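Local coordinates for protein chitinase (Thermococcus chitonophagus, PDB 5XSW) that probably hydrolyses chitin internally as an endochitinase; this fragment of the longer protein holds N-acetylglucosamine sugars in its substrate pocket, at residues A[213-218]-A[223-228]; A[178-183]-A[235-240]. One frame throughout, in Å; residues are numbered along the deposited sequence.

How the interactions relate
Interaction 1 (213-218 with 223-228) lies inside the chain loop closed by interaction 2 (178-183 with 235-240), and their centres are about 7 Å apart. Backbone hydrogen bonds probably join them: Tyr228 O and Trp239 N are 2.7 Å apart, and Thr217 O and Trp182 N 2.9 Å. The indole of Trp239 ties them further, its NE1 making weak hydrogen bonds to the carbonyls of Trp215 and Gly216. Interaction 1 reaches the sugar directly, for Glu213, Asn214 and Trp215 belong to the glycan pocket. Interaction 2 stands behind it, with the Trp239 side chain about 10 Å from the nearer bound sugar, NDG.

Interaction 1 of 2, residues A[213-218]-A[223-228]; sequences ENWGTA and PAFKGY. With NAG (2-acetamido-2-deoxy-beta-D-glucopyranose), chain C; PO4 (phosphate ion), chain F.
Trp215 and Phe225 meet through one corner of each ring: CZ2 of Trp215 lies 3.9 Å from CE2 of Phe225, with CD2 of the same phenyl ring almost as near. The planes are inclined at 55° and the approach is oblique, neither a stack nor an edge-to-face pair. Only 71 Å² is buried, so this is a light apolar touch between two broad side chains that can span the gap between backbones far apart.

The closely held part is on the helix side, where Glu213, Asn214 and Trp215 belong to the glycan pocket. Trp215 is the first residue to leave the helix, with positive phi (54°); its indole packs on Asn174, Ala179 and Pro240 and touches the bound NDG. Glu213, two residues earlier, grips the NAG twice: its backbone O accepts from NAG N2 at 2.7 Å, and its OE2 accepts from NAG O4, also at 2.7 Å. A bend at chi2 (-70°) curls the carboxylate back to that hydroxyl, while OE1 is bonded to His374. Arg338 of the second subunit also binds this NAG. Asn214 sets its OD1 3.5 Å from the acetamide methyl C8 of NAG, and that oxygen is itself held by the backbone N of Gln242.

The other side is looser. Pro223, Ala224 and the poorly ordered Lys226 are exposed to solvent, and Tyr228 donates its OH to O2 of a phosphate, probably from the crystallisation liquor, at 2.7 Å.

In the fold, the contact joins the end of helix 203-214 to the loop between strands 218-219 and 228-232, with strand 179-181 packed behind Trp215 and Ala218.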
loop_
_atom_site.group_PDB
_atom_site.type_symbol
_atom_site.label_atom_id
_atom_site.label_comp_id
_atom_site.label_asym_id
_atom_site.label_seq_id
_atom_site.Cartn_x
_atom_site.Cartn_y
_atom_site.Cartn_z
ATOM N N GLU A 213 17.501 5.211 7.977
ATOM C CA GLU A 213 16.883 4.956 6.651
ATOM C C GLU A 213 17.632 5.599 5.505
ATOM O O GLU A 213 17.729 5.001 4.419
ATOM C CB GLU A 213 15.443 5.465 6.610
ATOM C CG GLU A 213 14.499 4.573 7.477
ATOM C CD GLU A 213 14.263 3.191 6.896
ATOM O OE1 GLU A 213 13.540 2.424 7.589
ATOM O OE2 GLU A 213 14.714 2.905 5.734
ATOM N N ASN A 214 18.109 6.839 5.701
ATOM C CA ASN A 214 18.768 7.539 4.577
ATOM C C ASN A 214 19.616 8.709 5.023
ATOM O O ASN A 214 19.691 9.719 4.324
ATOM C CB ASN A 214 17.663 8.004 3.588
ATOM C CG ASN A 214 18.186 8.503 2.220
ATOM O OD1 ASN A 214 19.318 8.232 1.812
ATOM N ND2 ASN A 214 17.320 9.265 1.509
ATOM N N TRP A 215 20.225 8.585 6.193
ATOM C CA TRP A 215 21.134 9.629 6.679
ATOM C C TRP A 215 20.414 10.987 6.668
ATOM O O TRP A 215 21.038 12.001 6.425
ATOM C CB TRP A 215 22.406 9.704 5.782
ATOM C CG TRP A 215 23.451 8.675 6.068
ATOM C CD1 TRP A 215 23.627 7.450 5.395
ATOM C CD2 TRP A 215 24.439 8.694 7.121
ATOM N NE1 TRP A 215 24.720 6.803 5.919
ATOM C CE2 TRP A 215 25.221 7.517 6.986
ATOM C CE3 TRP A 215 24.766 9.610 8.138
ATOM C CZ2 TRP A 215 26.317 7.231 7.823
ATOM C CZ3 TRP A 215 25.874 9.326 8.972
ATOM C CH2 TRP A 215 26.606 8.117 8.835
ATOM N N GLY A 216 19.103 11.021 6.898
ATOM C CA GLY A 216 18.388 12.289 6.674
ATOM C C GLY A 216 18.788 13.343 7.707
ATOM O O GLY A 216 18.803 14.538 7.431
ATOM N N THR A 217 19.215 12.878 8.874
ATOM C CA THR A 217 19.311 13.703 10.089
ATOM C C THR A 217 20.618 13.452 10.808
ATOM O O THR A 217 20.704 13.641 11.998
ATOM C CB THR A 217 18.145 13.352 11.046
ATOM O OG1 THR A 217 18.129 11.906 11.166
ATOM C CG2 THR A 217 16.821 13.781 10.431
ATOM N N ALA A 218 21.640 13.011 10.082
ATOM C CA ALA A 218 22.923 12.804 10.703
ATOM C C ALA A 218 24.013 13.103 9.693
ATOM O O ALA A 218 23.831 12.904 8.489
ATOM C CB ALA A 218 23.060 11.386 11.230
ATOM N N PRO A 223 35.600 9.544 6.429
ATOM C CA PRO A 223 35.920 9.995 5.067
ATOM C C PRO A 223 35.522 8.965 3.996
ATOM O O PRO A 223 35.488 9.313 2.820
ATOM C CB PRO A 223 37.442 10.210 5.118
ATOM C CG PRO A 223 37.910 9.243 6.176
ATOM C CD PRO A 223 36.804 9.186 7.212
ATOM N N ALA A 224 35.186 7.742 4.400
ATOM C CA ALA A 224 34.627 6.754 3.489
ATOM C C ALA A 224 33.277 7.217 2.948
ATOM O O ALA A 224 32.767 6.698 1.959
ATOM C CB ALA A 224 34.463 5.420 4.202
ATOM N N PHE A 225 32.669 8.177 3.632
ATOM C CA PHE A 225 31.276 8.476 3.365
ATOM C C PHE A 225 31.040 9.757 2.638
ATOM O O PHE A 225 30.490 10.692 3.215
ATOM C CB PHE A 225 30.496 8.502 4.665
ATOM C CG PHE A 225 30.220 7.176 5.164
ATOM C CD1 PHE A 225 31.213 6.448 5.788
ATOM C CD2 PHE A 225 29.003 6.594 4.944
ATOM C CE1 PHE A 225 30.985 5.182 6.200
ATOM C CE2 PHE A 225 28.767 5.333 5.380
ATOM C CZ PHE A 225 29.737 4.619 6.008
ATOM N N LYS A 226 31.406 9.772 1.362
ATOM C CA LYS A 226 31.042 10.850 0.471
ATOM C C LYS A 226 29.589 11.266 0.680
ATOM O O LYS A 226 28.673 10.439 0.897
ATOM C CB LYS A 226 31.278 10.443 -0.982
ATOM C CG LYS A 226 32.678 9.856 -1.232
ATOM C CD LYS A 226 32.862 9.438 -2.692
ATOM C CE LYS A 226 34.269 8.916 -2.953
ATOM N NZ LYS A 226 34.463 8.571 -4.393
ATOM N N GLY A 227 29.401 12.572 0.647
ATOM C CA GLY A 227 28.097 13.172 0.797
ATOM C C GLY A 227 28.237 14.661 0.572
ATOM O O GLY A 227 29.305 15.144 0.145
ATOM N N TYR A 228 27.138 15.375 0.807
ATOM C CA TYR A 228 27.140 16.801 0.699
ATOM C C TYR A 228 28.028 17.293 1.838
ATOM O O TYR A 228 28.075 16.680 2.890
ATOM C CB TYR A 228 25.685 17.352 0.780
ATOM C CG TYR A 228 24.868 16.779 -0.361
ATOM C CD1 TYR A 228 24.962 17.329 -1.649
ATOM C CD2 TYR A 228 24.069 15.655 -0.183
ATOM C CE1 TYR A 228 24.249 16.795 -2.726
ATOM C CE2 TYR A 228 23.318 15.091 -1.257
ATOM C CZ TYR A 228 23.428 15.679 -2.527
ATOM O OH TYR A 228 22.749 15.165 -3.578
HETATM C C1 NAG C . 18.895 1.805 4.044
HETATM C C2 NAG C . 17.970 1.999 2.904
HETATM C C3 NAG C . 16.522 1.811 3.329
HETATM C C4 NAG C . 16.295 0.517 4.053
HETATM C C5 NAG C . 17.230 0.442 5.190
HETATM C C6 NAG C . 17.052 -0.891 5.864
HETATM C C7 NAG C . 18.427 3.593 0.990
HETATM C C8 NAG C . 18.583 5.056 0.498
HETATM N N2 NAG C . 18.170 3.356 2.354
HETATM O O3 NAG C . 15.613 1.876 2.210
HETATM O O4 NAG C . 14.988 0.496 4.664
HETATM O O5 NAG C . 18.626 0.533 4.735
HETATM O O6 NAG C . 18.083 -0.880 6.845
HETATM O O7 NAG C . 18.492 2.613 0.240
HETATM P P PO4 F . 21.080 11.863 -4.524
HETATM O O1 PO4 F . 21.036 12.709 -5.801
HETATM O O2 PO4 F . 21.673 12.754 -3.349
HETATM O O3 PO4 F . 22.055 10.743 -4.702
HETATM O O4 PO4 F . 19.673 11.240 -4.246
#

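Interaction 2 of 2, residues A[178-183]-A[235-240]; sequences SARMWV and EEYYWP
Trp182 drives the edge of its indole into the face of Trp239, a T-shaped pair with the planes at 88° and the five-membered rings 4.7 Å apart between centroids. CZ2 of Trp182 sits over the ring centre, 3.6 Å from CE2 of Trp239, while NE1 of Trp182 lies over the same face. The two indole nitrogens are close, but both are donors and do not bond to each other; NE1 of Trp239 instead makes weak hydrogen bonds to the carbonyls of Trp215 and Gly216. Tryptophan suits both places, one supplying a wide face and the other a long edge. With CG between backbone N and carbonyl carbon (chi1 89°), Trp182 points its ring at that face.

Two residues earlier in each segment, Arg180 gives NH1 to Tyr237 OH, 3.1 Å away, with an N-H...O angle of 153°. The oxygen lies near the guanidinium plane, and that plane stands almost upright on the phenol ring. An extended chain from CG to NE lets the arginine cross the gap, its CD also packing 3.7 Å from CZ of Tyr237.

Alternate residues, Arg180 and Trp182 from one segment and Tyr237 and Trp239 from the other, point toward the opposite segment, as in face-to-face packing of two beta-sheets. Here the three-stranded sheet containing 179-181, with Val219 of its strand 218-219 touching Tyr237 and Trp239, packs against the antiparallel hairpin of strands 228-232 and 235-239.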
loop_
_atom_site.group_PDB
_atom_site.type_symbol
_atom_site.label_atom_id
_atom_site.label_comp_id
_atom_site.label_asym_id
_atom_site.label_seq_id
_atom_site.Cartn_x
_atom_site.Cartn_y
_atom_site.Cartn_z
ATOM N N SER A 178 31.455 6.874 13.118
ATOM C CA SER A 178 30.758 7.727 14.088
ATOM C C SER A 178 29.805 8.679 13.321
ATOM O O SER A 178 29.848 8.757 12.092
ATOM C CB SER A 178 31.759 8.511 14.915
ATOM O OG SER A 178 32.357 9.472 14.077
ATOM N N ALA A 179 28.924 9.367 14.037
ATOM C CA ALA A 179 28.034 10.313 13.371
ATOM C C ALA A 179 27.681 11.449 14.340
ATOM O O ALA A 179 27.997 11.382 15.513
ATOM C CB ALA A 179 26.748 9.586 12.880
ATOM N N ARG A 180 27.019 12.473 13.823
ATOM C CA ARG A 180 26.456 13.526 14.669
ATOM C C ARG A 180 25.076 13.859 14.186
ATOM O O ARG A 180 24.877 14.090 12.991
ATOM C CB ARG A 180 27.367 14.760 14.608
ATOM C CG ARG A 180 26.792 16.041 15.207
ATOM C CD ARG A 180 27.827 17.234 14.971
ATOM N NE ARG A 180 27.222 18.471 15.485
ATOM C CZ ARG A 180 27.916 19.546 15.835
ATOM N NH1 ARG A 180 29.240 19.552 15.718
ATOM N NH2 ARG A 180 27.265 20.594 16.306
ATOM N N MET A 181 24.109 13.901 15.091
ATOM C CA MET A 181 22.731 14.228 14.677
ATOM C C MET A 181 22.622 15.702 14.325
ATOM O O MET A 181 23.276 16.540 14.969
ATOM C CB MET A 181 21.755 13.866 15.816
ATOM C CG MET A 181 21.906 12.412 16.289
ATOM S SD MET A 181 21.700 11.169 14.920
ATOM C CE MET A 181 19.995 11.451 14.412
ATOM N N TRP A 182 21.816 16.029 13.320
ATOM C CA TRP A 182 21.589 17.432 12.948
ATOM C C TRP A 182 20.215 17.534 12.323
ATOM O O TRP A 182 19.646 16.550 11.795
ATOM C CB TRP A 182 22.692 17.987 11.989
ATOM C CG TRP A 182 22.411 17.787 10.530
ATOM C CD1 TRP A 182 22.172 16.576 9.904
ATOM C CD2 TRP A 182 22.366 18.775 9.515
ATOM N NE1 TRP A 182 21.987 16.772 8.558
ATOM C CE2 TRP A 182 22.116 18.110 8.291
ATOM C CE3 TRP A 182 22.535 20.184 9.505
ATOM C CZ2 TRP A 182 21.991 18.788 7.081
ATOM C CZ3 TRP A 182 22.396 20.859 8.283
ATOM C CH2 TRP A 182 22.126 20.160 7.099
ATOM N N VAL A 183 19.648 18.716 12.444
ATOM C CA VAL A 183 18.336 19.011 11.927
ATOM C C VAL A 183 18.553 19.799 10.628
ATOM O O VAL A 183 19.073 20.921 10.680
ATOM C CB VAL A 183 17.519 19.849 12.941
ATOM C CG1 VAL A 183 16.254 20.386 12.256
ATOM C CG2 VAL A 183 17.181 18.975 14.229
ATOM N N GLU A 235 33.811 23.131 11.360
ATOM C CA GLU A 235 34.249 21.765 11.070
ATOM C C GLU A 235 33.505 21.174 9.863
ATOM O O GLU A 235 32.272 21.271 9.807
ATOM C CB GLU A 235 33.995 20.881 12.284
ATOM C CG GLU A 235 34.962 21.169 13.408
ATOM C CD GLU A 235 35.367 19.904 14.070
ATOM O OE1 GLU A 235 34.447 19.198 14.590
ATOM O OE2 GLU A 235 36.585 19.612 14.034
ATOM N N GLU A 236 34.243 20.528 8.970
ATOM C CA GLU A 236 33.653 19.916 7.798
ATOM C C GLU A 236 33.012 18.544 8.118
ATOM O O GLU A 236 33.655 17.678 8.692
ATOM C CB GLU A 236 34.695 19.719 6.722
ATOM C CG GLU A 236 34.050 19.328 5.379
ATOM C CD GLU A 236 35.088 18.973 4.339
ATOM O OE1 GLU A 236 36.285 19.052 4.688
ATOM O OE2 GLU A 236 34.729 18.646 3.180
ATOM N N TYR A 237 31.753 18.373 7.773
ATOM C CA TYR A 237 31.084 17.043 7.880
ATOM C C TYR A 237 30.571 16.596 6.490
ATOM O O TYR A 237 30.354 17.438 5.618
ATOM C CB TYR A 237 29.910 17.101 8.856
ATOM C CG TYR A 237 30.271 17.279 10.331
ATOM C CD1 TYR A 237 30.495 18.548 10.862
ATOM C CD2 TYR A 237 30.439 16.191 11.157
ATOM C CE1 TYR A 237 30.830 18.722 12.187
ATOM C CE2 TYR A 237 30.755 16.338 12.494
ATOM C CZ TYR A 237 30.956 17.608 12.995
ATOM O OH TYR A 237 31.277 17.776 14.299
ATOM N N TYR A 238 30.352 15.279 6.310
ATOM C CA TYR A 238 29.673 14.768 5.134
ATOM C C TYR A 238 28.253 14.382 5.508
ATOM O O TYR A 238 28.032 13.811 6.577
ATOM C CB TYR A 238 30.452 13.539 4.550
ATOM C CG TYR A 238 31.904 13.915 4.374
ATOM C CD1 TYR A 238 32.287 14.835 3.385
ATOM C CD2 TYR A 238 32.888 13.446 5.264
ATOM C CE1 TYR A 238 33.673 15.249 3.261
ATOM C CE2 TYR A 238 34.253 13.861 5.159
ATOM C CZ TYR A 238 34.632 14.753 4.150
ATOM O OH TYR A 238 35.957 15.125 4.052
ATOM N N TRP A 239 27.338 14.695 4.622
ATOM C CA TRP A 239 25.902 14.367 4.792
ATOM C C TRP A 239 25.550 13.301 3.752
ATOM O O TRP A 239 25.236 13.652 2.644
ATOM C CB TRP A 239 25.048 15.626 4.540
ATOM C CG TRP A 239 23.576 15.481 4.903
ATOM C CD1 TRP A 239 23.035 14.560 5.753
ATOM C CD2 TRP A 239 22.501 16.302 4.451
ATOM N NE1 TRP A 239 21.681 14.753 5.844
ATOM C CE2 TRP A 239 21.326 15.828 5.071
ATOM C CE3 TRP A 239 22.418 17.399 3.592
ATOM C CZ2 TRP A 239 20.059 16.389 4.832
ATOM C CZ3 TRP A 239 21.152 17.989 3.354
ATOM C CH2 TRP A 239 19.980 17.465 3.976
ATOM N N PRO A 240 25.629 12.010 4.115
ATOM C CA PRO A 240 25.512 10.925 3.112
ATOM C C PRO A 240 24.080 10.599 2.723
ATOM O O PRO A 240 23.764 9.453 2.404
ATOM C CB PRO A 240 26.180 9.705 3.822
ATOM C CG PRO A 240 26.932 10.312 5.085
ATOM C CD PRO A 240 26.001 11.503 5.458
#